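Local coordinates for protein tyrocidine synthetase 3 (Brevibacillus brevis, PDB 2JGP) that probably forms peptide bonds in nonribosomal synthesis of the antibiotic tyrocidine, through a peptidyl carrier and a condensation domain, at residues 287-292 with 485-490; 293-298 with 422-427; 459-464 with 479-484. One frame throughout, in Å; residues are numbered along the deposited sequence.

Contact 1 (287-292 with 485-490); sequences LNLPTD and SLFTRE
D292 and T488 meet at the N-terminus of helix 489-508, where T488 is the N-cap residue. In the condensation domain, 287-292, on the loop between helix 267-279 and strand 303-309, meets that helix start. The D292 carboxylate reaches the turn that starts the helix. Its OD2 accepts the backbone N of T488 at 2.8 Å. This bond is nearly straight, 172° at the hydrogen, and uses the anti side of the carboxylate, 19° out of its plane. T488 OG1 lies 3.2 Å from D292 OD2, but its proton has a second acceptor in reach, so that bond is not settled. The same OG1 caps the backbone N of T491, while the hydroxyl of T491 bonds D292 OD2. The T488 and D292 side chains cross at about a right angle, and T488 CG2 lies 3.5 Å from D292 OD2. Two residues before T488, L486 O accepts the backbone N of D292 at 2.7 Å, with 133° at the hydrogen.

Next to this polar end, the F487 ring lies against P290, T291 and L289. Its CG stands anti to the carbonyl carbon, which swings it to the side of the backbone N. P290 O comes to the ring edge, in plane, 3.3 Å from F487 CE1. T291 CG2 approaches the same CE1 obliquely at 3.8 Å, and L289 CD1 lies 4.0 Å from F487 CZ. L486 CB lies over one face of the ring. L289 also touches L341 and Y344 of helix 329-345.

The D292 carboxylate binds the N-H of the N-cap residue itself, and OD2 also takes the hydroxyl of T491 in the first turn. It lies by the N-terminus of helix 489-508, where the helix dipole would probably favour its charged form.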
loop_
_atom_site.group_PDB
_atom_site.type_symbol
_atom_site.label_atom_id
_atom_site.label_comp_id
_atom_site.label_asym_id
_atom_site.label_seq_id
_atom_site.Cartn_x
_atom_site.Cartn_y
_atom_site.Cartn_z
ATOM N N LEU A 287 10.665 12.030 14.924
ATOM C CA LEU A 287 11.182 10.834 15.592
ATOM C C LEU A 287 12.656 11.011 15.951
ATOM O O LEU A 287 13.471 11.331 15.091
ATOM C CB LEU A 287 11.020 9.610 14.691
ATOM C CG LEU A 287 11.408 8.237 15.253
ATOM C CD1 LEU A 287 10.524 7.828 16.422
ATOM C CD2 LEU A 287 11.353 7.195 14.145
ATOM N N ASN A 288 12.989 10.798 17.218
ATOM C CA ASN A 288 14.361 10.951 17.686
ATOM C C ASN A 288 14.972 9.608 18.061
ATOM O O ASN A 288 15.287 9.360 19.224
ATOM C CB ASN A 288 14.407 11.914 18.873
ATOM C CG ASN A 288 15.825 12.209 19.336
ATOM O OD1 ASN A 288 16.093 12.237 20.532
ATOM N ND2 ASN A 288 16.739 12.415 18.392
ATOM N N LEU A 289 15.137 8.742 17.067
ATOM C CA LEU A 289 15.805 7.467 17.285
ATOM C C LEU A 289 17.269 7.722 17.587
ATOM O O LEU A 289 17.879 8.600 16.979
ATOM C CB LEU A 289 15.713 6.564 16.056
ATOM C CG LEU A 289 14.396 5.837 15.824
ATOM C CD1 LEU A 289 14.488 5.063 14.513
ATOM C CD2 LEU A 289 14.076 4.922 16.998
ATOM N N PRO A 290 17.837 6.955 18.529
ATOM C CA PRO A 290 19.260 7.079 18.767
ATOM C C PRO A 290 19.970 6.397 17.613
ATOM O O PRO A 290 19.568 5.313 17.203
ATOM C CB PRO A 290 19.468 6.326 20.081
ATOM C CG PRO A 290 18.398 5.331 20.120
ATOM C CD PRO A 290 17.223 5.928 19.389
ATOM N N THR A 291 20.979 7.052 17.065
ATOM C CA THR A 291 21.699 6.514 15.925
ATOM C C THR A 291 23.129 6.210 16.342
ATOM O O THR A 291 23.669 6.856 17.245
ATOM C CB THR A 291 21.674 7.508 14.754
ATOM O OG1 THR A 291 22.247 8.755 15.170
ATOM C CG2 THR A 291 20.244 7.740 14.291
ATOM N N ASP A 292 23.733 5.218 15.697
ATOM C CA ASP A 292 25.125 4.851 15.970
ATOM C C ASP A 292 26.099 5.873 15.390
ATOM O O ASP A 292 27.199 6.053 15.903
ATOM C CB ASP A 292 25.425 3.460 15.410
ATOM C CG ASP A 292 24.630 2.369 16.111
ATOM O OD1 ASP A 292 24.627 2.342 17.360
ATOM O OD2 ASP A 292 24.007 1.539 15.421
ATOM N N SER A 485 24.034 4.664 7.025
ATOM C CA SER A 485 24.657 5.864 7.573
ATOM C C SER A 485 24.258 6.147 9.027
ATOM O O SER A 485 24.868 6.998 9.669
ATOM C CB SER A 485 24.296 7.069 6.707
ATOM O OG SER A 485 22.903 7.298 6.750
ATOM N N LEU A 486 23.252 5.441 9.534
ATOM C CA LEU A 486 22.698 5.701 10.869
ATOM C C LEU A 486 22.873 4.556 11.874
ATOM O O LEU A 486 23.142 4.808 13.055
ATOM C CB LEU A 486 21.211 6.026 10.752
ATOM C CG LEU A 486 20.810 7.240 9.908
ATOM C CD1 LEU A 486 19.286 7.414 9.965
ATOM C CD2 LEU A 486 21.520 8.499 10.373
ATOM N N PHE A 487 22.708 3.311 11.423
ATOM C CA PHE A 487 22.689 2.158 12.334
ATOM C C PHE A 487 23.648 1.051 11.917
ATOM O O PHE A 487 23.855 0.806 10.724
ATOM C CB PHE A 487 21.279 1.562 12.440
ATOM C CG PHE A 487 20.198 2.582 12.671
ATOM C CD1 PHE A 487 20.047 3.185 13.912
ATOM C CD2 PHE A 487 19.324 2.930 11.648
ATOM C CE1 PHE A 487 19.045 4.120 14.126
ATOM C CE2 PHE A 487 18.324 3.865 11.855
ATOM C CZ PHE A 487 18.183 4.459 13.098
ATOM N N THR A 488 24.229 0.390 12.916
ATOM C CA THR A 488 25.029 -0.805 12.697
ATOM C C THR A 488 24.091 -2.012 12.632
ATOM O O THR A 488 22.946 -1.953 13.097
ATOM C CB THR A 488 26.051 -1.026 13.834
ATOM O OG1 THR A 488 25.364 -1.295 15.064
ATOM C CG2 THR A 488 26.941 0.196 14.017
ATOM N N ARG A 489 24.582 -3.102 12.049
ATOM C CA ARG A 489 23.856 -4.370 12.045
ATOM C C ARG A 489 23.526 -4.827 13.463
ATOM O O ARG A 489 22.425 -5.314 13.720
ATOM C CB ARG A 489 24.675 -5.450 11.336
ATOM C CG ARG A 489 24.050 -6.838 11.382
ATOM C CD ARG A 489 24.722 -7.775 10.398
ATOM N NE ARG A 489 24.494 -7.346 9.021
ATOM C CZ ARG A 489 23.364 -7.530 8.339
ATOM N NH1 ARG A 489 22.330 -8.153 8.890
ATOM N NH2 ARG A 489 23.273 -7.089 7.087
ATOM N N GLU A 490 24.486 -4.672 14.373
ATOM C CA GLU A 490 24.320 -5.070 15.772
ATOM C C GLU A 490 23.117 -4.369 16.406
ATOM O O GLU A 490 22.266 -5.019 17.020
ATOM C CB GLU A 490 25.599 -4.764 16.565
ATOM C CG GLU A 490 25.534 -5.092 18.055
ATOM C CD GLU A 490 26.772 -4.636 18.815
ATOM O OE1 GLU A 490 27.833 -4.420 18.187
ATOM O OE2 GLU A 490 26.685 -4.494 20.050
#

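Contact 2 (293-298 with 422-427); sequences FTRPST and LSRNPL
The guanidinium groups of R295 and R424 lie face over face, offset and 35° from parallel, in a surface contact between two loops of the condensation domain. One loop runs from helix 267-279 to strand 303-309, the other from helix 409-415 to strand 430-435. The two arginine side chains as a whole cross at about a right angle. R424 NH1 lies over one face of the R295 group, 3.1 Å from R295 NE and 3.3 Å from R295 CZ. R295 CZ in turn lies over a face of the R424 group, offset toward the rim. R295 NE and R424 NH1 are both donors, so no bond joins them.

R295 is extended as far as CD and then turns, chi3 -66°, which places NE beside R424. At the edge of the R295 group, NH1 makes a weak hydrogen bond to S423 O at 3.4 Å. R295 CD passes 3.5 Å from S423 OG, and P296 O lies 3.1 Å from S423 CB. S423 OG itself bonds D421.

Such closeness of like charges is probably made tolerable by counter-charges, and both arginines have one. R295 NH2 forms a salt bridge with D464, and R424 NH2 one with D429 as well as a bond to L287 O. D464 and D429 immediately precede strands 465-471 and 430-435, parallel neighbours in one sheet. P426 and L427 then pack on helix 409-415.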
loop_
_atom_site.group_PDB
_atom_site.type_symbol
_atom_site.label_atom_id
_atom_site.label_comp_id
_atom_site.label_asym_id
_atom_site.label_seq_id
_atom_site.Cartn_x
_atom_site.Cartn_y
_atom_site.Cartn_z
ATOM N N PHE A 293 25.687 6.529 14.312
ATOM C CA PHE A 293 26.494 7.553 13.665
ATOM C C PHE A 293 25.646 8.806 13.537
ATOM O O PHE A 293 24.416 8.736 13.547
ATOM C CB PHE A 293 26.943 7.068 12.286
ATOM C CG PHE A 293 27.520 5.678 12.292
ATOM C CD1 PHE A 293 26.802 4.610 11.768
ATOM C CD2 PHE A 293 28.769 5.439 12.838
ATOM C CE1 PHE A 293 27.325 3.322 11.783
ATOM C CE2 PHE A 293 29.303 4.161 12.855
ATOM C CZ PHE A 293 28.580 3.099 12.326
ATOM N N THR A 294 26.308 9.946 13.424
ATOM C CA THR A 294 25.634 11.228 13.283
ATOM C C THR A 294 24.819 11.243 11.999
ATOM O O THR A 294 25.251 10.711 10.979
ATOM C CB THR A 294 26.662 12.387 13.251
ATOM O OG1 THR A 294 27.440 12.372 14.453
ATOM C CG2 THR A 294 25.972 13.735 13.110
ATOM N N ARG A 295 23.630 11.832 12.057
ATOM C CA ARG A 295 22.772 11.926 10.886
ATOM C C ARG A 295 23.443 12.832 9.849
ATOM O O ARG A 295 23.838 13.952 10.175
ATOM C CB ARG A 295 21.395 12.471 11.266
ATOM C CG ARG A 295 20.433 12.606 10.096
ATOM C CD ARG A 295 19.115 13.206 10.547
ATOM N NE ARG A 295 18.423 12.304 11.455
ATOM C CZ ARG A 295 17.671 11.275 11.072
ATOM N NH1 ARG A 295 17.473 11.013 9.786
ATOM N NH2 ARG A 295 17.099 10.518 11.990
ATOM N N PRO A 296 23.599 12.339 8.605
ATOM C CA PRO A 296 24.163 13.181 7.550
ATOM C C PRO A 296 23.286 14.399 7.270
ATOM O O PRO A 296 22.073 14.342 7.472
ATOM C CB PRO A 296 24.181 12.252 6.328
ATOM C CG PRO A 296 24.064 10.897 6.848
ATOM C CD PRO A 296 23.275 10.990 8.107
ATOM N N SER A 297 23.889 15.484 6.799
ATOM C CA SER A 297 23.131 16.703 6.499
ATOM C C SER A 297 22.321 16.594 5.205
ATOM O O SER A 297 21.431 17.411 4.961
ATOM C CB SER A 297 24.050 17.915 6.426
ATOM O OG SER A 297 23.277 19.098 6.340
ATOM N N THR A 298 22.647 15.606 4.376
ATOM C CA THR A 298 21.857 15.281 3.194
ATOM C C THR A 298 21.439 13.827 3.326
ATOM O O THR A 298 22.192 13.014 3.855
ATOM C CB THR A 298 22.666 15.463 1.897
ATOM O OG1 THR A 298 23.630 14.411 1.770
ATOM C CG2 THR A 298 23.392 16.804 1.884
ATOM N N LEU A 422 16.260 18.117 4.591
ATOM C CA LEU A 422 16.774 17.266 3.505
ATOM C C LEU A 422 17.352 15.939 4.030
ATOM O O LEU A 422 17.508 14.981 3.273
ATOM C CB LEU A 422 17.845 18.029 2.704
ATOM C CG LEU A 422 18.090 17.663 1.232
ATOM C CD1 LEU A 422 16.832 17.853 0.390
ATOM C CD2 LEU A 422 19.232 18.501 0.661
ATOM N N SER A 423 17.670 15.891 5.322
ATOM C CA SER A 423 18.208 14.683 5.948
ATOM C C SER A 423 17.117 13.694 6.363
ATOM O O SER A 423 17.417 12.593 6.827
ATOM C CB SER A 423 19.051 15.050 7.173
ATOM O OG SER A 423 18.262 15.652 8.185
ATOM N N ARG A 424 15.855 14.076 6.196
ATOM C CA ARG A 424 14.746 13.212 6.597
ATOM C C ARG A 424 13.530 13.395 5.692
ATOM O O ARG A 424 13.555 14.203 4.765
ATOM C CB ARG A 424 14.409 13.423 8.081
ATOM C CG ARG A 424 14.562 14.839 8.605
ATOM C CD ARG A 424 15.054 14.847 10.048
ATOM N NE ARG A 424 14.368 13.835 10.836
ATOM C CZ ARG A 424 14.810 13.325 11.983
ATOM N NH1 ARG A 424 15.950 13.737 12.530
ATOM N NH2 ARG A 424 14.094 12.388 12.597
ATOM N N ASN A 425 12.485 12.614 5.942
ATOM C CA ASN A 425 11.308 12.597 5.080
ATOM C C ASN A 425 10.132 13.331 5.706
ATOM O O ASN A 425 10.062 13.455 6.928
ATOM C CB ASN A 425 10.935 11.154 4.745
ATOM C CG ASN A 425 11.896 10.527 3.757
ATOM O OD1 ASN A 425 11.807 10.769 2.553
ATOM N ND2 ASN A 425 12.828 9.724 4.262
ATOM N N PRO A 426 9.207 13.829 4.866
ATOM C CA PRO A 426 8.076 14.570 5.405
ATOM C C PRO A 426 7.142 13.678 6.229
ATOM O O PRO A 426 6.849 12.539 5.836
ATOM C CB PRO A 426 7.378 15.131 4.154
ATOM C CG PRO A 426 7.821 14.281 3.031
ATOM C CD PRO A 426 9.168 13.734 3.394
ATOM N N LEU A 427 6.736 14.197 7.386
ATOM C CA LEU A 427 5.762 13.580 8.291
ATOM C C LEU A 427 6.249 12.344 9.058
ATOM O O LEU A 427 5.941 12.210 10.242
ATOM C CB LEU A 427 4.427 13.286 7.583
ATOM C CG LEU A 427 3.514 14.500 7.385
ATOM C CD1 LEU A 427 2.258 14.108 6.631
ATOM C CD2 LEU A 427 3.152 15.146 8.721
#

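Contact 3 (459-464 with 479-484); sequences QHAKFD and GVEYST
E481 and S483 both meet the loop 459-464, at the open end of the beta hairpin formed by strands 465-471 and 476-483. Y482, between them, starts away from the loop, and its side chain touches R489 and M492 of helix 489-508. E481 comes toward the loop with CG anti to the backbone N, chi1 171°, and the chain extended beyond. Its carboxylate ends beside the backbone of H460 and A461. E481 OE2 is 3.3 Å from H460 O, two acceptors without a bond, and 3.6 Å from A461 CA. Two waters lie between this carboxylate and the loop. Waters 2 and 3 each lie 2.7 Å from E481 OE2, with the water as probable donor. Water 2 accepts the backbone N of K462 at 2.8 Å. The bond to water 3 from the backbone N of F463 is weak. A461 CB points toward the strand and faces Y482 O at 3.9 Å.

S483 continues the hairpin bonding. Its backbone N donates to D464 O at 3.0 Å, with 162° at the hydrogen, tilted 31° from the carbonyl plane. The Y482 CA-H also approaches D464 O. The D464 side chain leaves its CA away from the strand, and OD2 makes a salt bridge with R295. S483 OG, beside its own backbone N, sits 3.2 Å from F463 O and 3.3 Å from D464 O, one proton with more than one acceptor in reach.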
loop_
_atom_site.group_PDB
_atom_site.type_symbol
_atom_site.label_atom_id
_atom_site.label_comp_id
_atom_site.label_asym_id
_atom_site.label_seq_id
_atom_site.Cartn_x
_atom_site.Cartn_y
_atom_site.Cartn_z
ATOM N N GLN A 459 19.134 -2.833 -0.198
ATOM C CA GLN A 459 20.348 -2.049 -0.421
ATOM C C GLN A 459 20.057 -0.556 -0.628
ATOM O O GLN A 459 20.965 0.271 -0.528
ATOM C CB GLN A 459 21.137 -2.606 -1.608
ATOM C CG GLN A 459 21.667 -4.030 -1.405
ATOM C CD GLN A 459 22.826 -4.106 -0.416
ATOM O OE1 GLN A 459 22.651 -3.899 0.787
ATOM N NE2 GLN A 459 24.015 -4.421 -0.922
ATOM N N HIS A 460 18.800 -0.225 -0.921
ATOM C CA HIS A 460 18.339 1.162 -0.996
ATOM C C HIS A 460 17.320 1.395 0.116
ATOM O O HIS A 460 16.330 0.665 0.217
ATOM C CB HIS A 460 17.708 1.437 -2.365
ATOM C CG HIS A 460 17.065 2.787 -2.487
ATOM N ND1 HIS A 460 17.735 3.889 -2.972
ATOM C CD2 HIS A 460 15.808 3.206 -2.203
ATOM C CE1 HIS A 460 16.920 4.931 -2.975
ATOM N NE2 HIS A 460 15.745 4.543 -2.511
ATOM N N ALA A 461 17.559 2.403 0.950
ATOM C CA ALA A 461 16.658 2.714 2.059
ATOM C C ALA A 461 16.163 4.156 1.967
ATOM O O ALA A 461 16.915 5.087 2.242
ATOM C CB ALA A 461 17.360 2.471 3.389
ATOM N N LYS A 462 14.899 4.339 1.583
ATOM C CA LYS A 462 14.321 5.687 1.485
ATOM C C LYS A 462 14.141 6.339 2.861
ATOM O O LYS A 462 14.266 7.557 2.992
ATOM C CB LYS A 462 12.977 5.660 0.749
ATOM C CG LYS A 462 12.458 7.049 0.363
ATOM C CD LYS A 462 10.996 7.007 -0.088
ATOM C CE LYS A 462 10.344 8.386 -0.009
ATOM N NZ LYS A 462 8.852 8.307 -0.081
ATOM N N PHE A 463 13.868 5.525 3.877
ATOM C CA PHE A 463 13.593 6.021 5.228
ATOM C C PHE A 463 14.667 5.559 6.198
ATOM O O PHE A 463 15.445 4.670 5.865
ATOM C CB PHE A 463 12.225 5.523 5.678
ATOM C CG PHE A 463 11.118 5.921 4.758
ATOM C CD1 PHE A 463 10.667 5.052 3.776
ATOM C CD2 PHE A 463 10.540 7.178 4.856
ATOM C CE1 PHE A 463 9.646 5.423 2.913
ATOM C CE2 PHE A 463 9.523 7.561 3.994
ATOM C CZ PHE A 463 9.075 6.680 3.020
ATOM N N ASP A 464 14.711 6.161 7.390
ATOM C CA ASP A 464 15.681 5.759 8.419
ATOM C C ASP A 464 15.644 4.260 8.581
ATOM O O ASP A 464 16.679 3.596 8.639
ATOM C CB ASP A 464 15.366 6.395 9.772
ATOM C CG ASP A 464 15.707 7.856 9.822
ATOM O OD1 ASP A 464 16.065 8.424 8.773
ATOM O OD2 ASP A 464 15.615 8.433 10.921
ATOM N N GLY A 479 11.461 -8.191 9.440
ATOM C CA GLY A 479 12.533 -7.636 8.613
ATOM C C GLY A 479 12.705 -6.150 8.876
ATOM O O GLY A 479 11.719 -5.424 9.036
ATOM N N VAL A 480 13.959 -5.703 8.928
ATOM C CA VAL A 480 14.271 -4.281 9.062
ATOM C C VAL A 480 15.272 -3.890 7.987
ATOM O O VAL A 480 16.372 -4.438 7.924
ATOM C CB VAL A 480 14.817 -3.935 10.462
ATOM C CG1 VAL A 480 15.161 -2.446 10.562
ATOM C CG2 VAL A 480 13.800 -4.312 11.529
ATOM N N GLU A 481 14.849 -2.976 7.119
ATOM C CA GLU A 481 15.707 -2.350 6.133
ATOM C C GLU A 481 16.063 -0.995 6.720
ATOM O O GLU A 481 15.175 -0.216 7.048
ATOM C CB GLU A 481 14.958 -2.182 4.815
ATOM C CG GLU A 481 15.672 -1.352 3.769
ATOM C CD GLU A 481 14.745 -0.973 2.635
ATOM O OE1 GLU A 481 14.553 -1.808 1.728
ATOM O OE2 GLU A 481 14.202 0.158 2.657
ATOM N N TYR A 482 17.355 -0.716 6.854
ATOM C CA TYR A 482 17.794 0.468 7.589
ATOM C C TYR A 482 18.897 1.221 6.866
ATOM O O TYR A 482 19.624 0.649 6.056
ATOM C CB TYR A 482 18.274 0.071 8.986
ATOM C CG TYR A 482 19.441 -0.889 8.993
ATOM C CD1 TYR A 482 20.750 -0.423 9.041
ATOM C CD2 TYR A 482 19.235 -2.263 8.967
ATOM C CE1 TYR A 482 21.828 -1.301 9.051
ATOM C CE2 TYR A 482 20.304 -3.148 8.976
ATOM C CZ TYR A 482 21.593 -2.661 9.019
ATOM O OH TYR A 482 22.648 -3.530 9.027
ATOM N N SER A 483 19.013 2.505 7.193
ATOM C CA SER A 483 20.050 3.371 6.649
ATOM C C SER A 483 21.416 2.977 7.198
ATOM O O SER A 483 21.626 2.999 8.406
ATOM C CB SER A 483 19.766 4.827 7.023
ATOM O OG SER A 483 18.514 5.243 6.520
ATOM N N THR A 484 22.340 2.636 6.303
ATOM C CA THR A 484 23.707 2.272 6.683
ATOM C C THR A 484 24.447 3.444 7.349
ATOM O O THR A 484 25.369 3.242 8.140
ATOM C CB THR A 484 24.496 1.797 5.437
ATOM O OG1 THR A 484 23.776 0.723 4.812
ATOM C CG2 THR A 484 25.885 1.318 5.815
HETATM O O HOH W 1 17.998 6.276 4.292
HETATM O O HOH W 2 13.293 2.150 1.054
HETATM O O HOH W 3 13.823 2.116 4.446
#

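From the N-terminal side, 287-292 and 293-298 follow each other in one loop and open contacts 1 and 2. Contact 2 closes first, at 422-427. Contact 3 then opens at 459-464 and closes after a short hairpin at 479-484. Contact 1 closes last, at 485-490, just past strand 476-483. Contacts 2 and 3 are therefore in series, both lie within the span of contact 1, and none cross. The R295-D464 salt bridge joins contact 2 to contact 3, and R424 to L287 joins it to contact 1. Together they tie the 280-302 loop to the starts of helix 489-508 and strands 430-435 and 465-471.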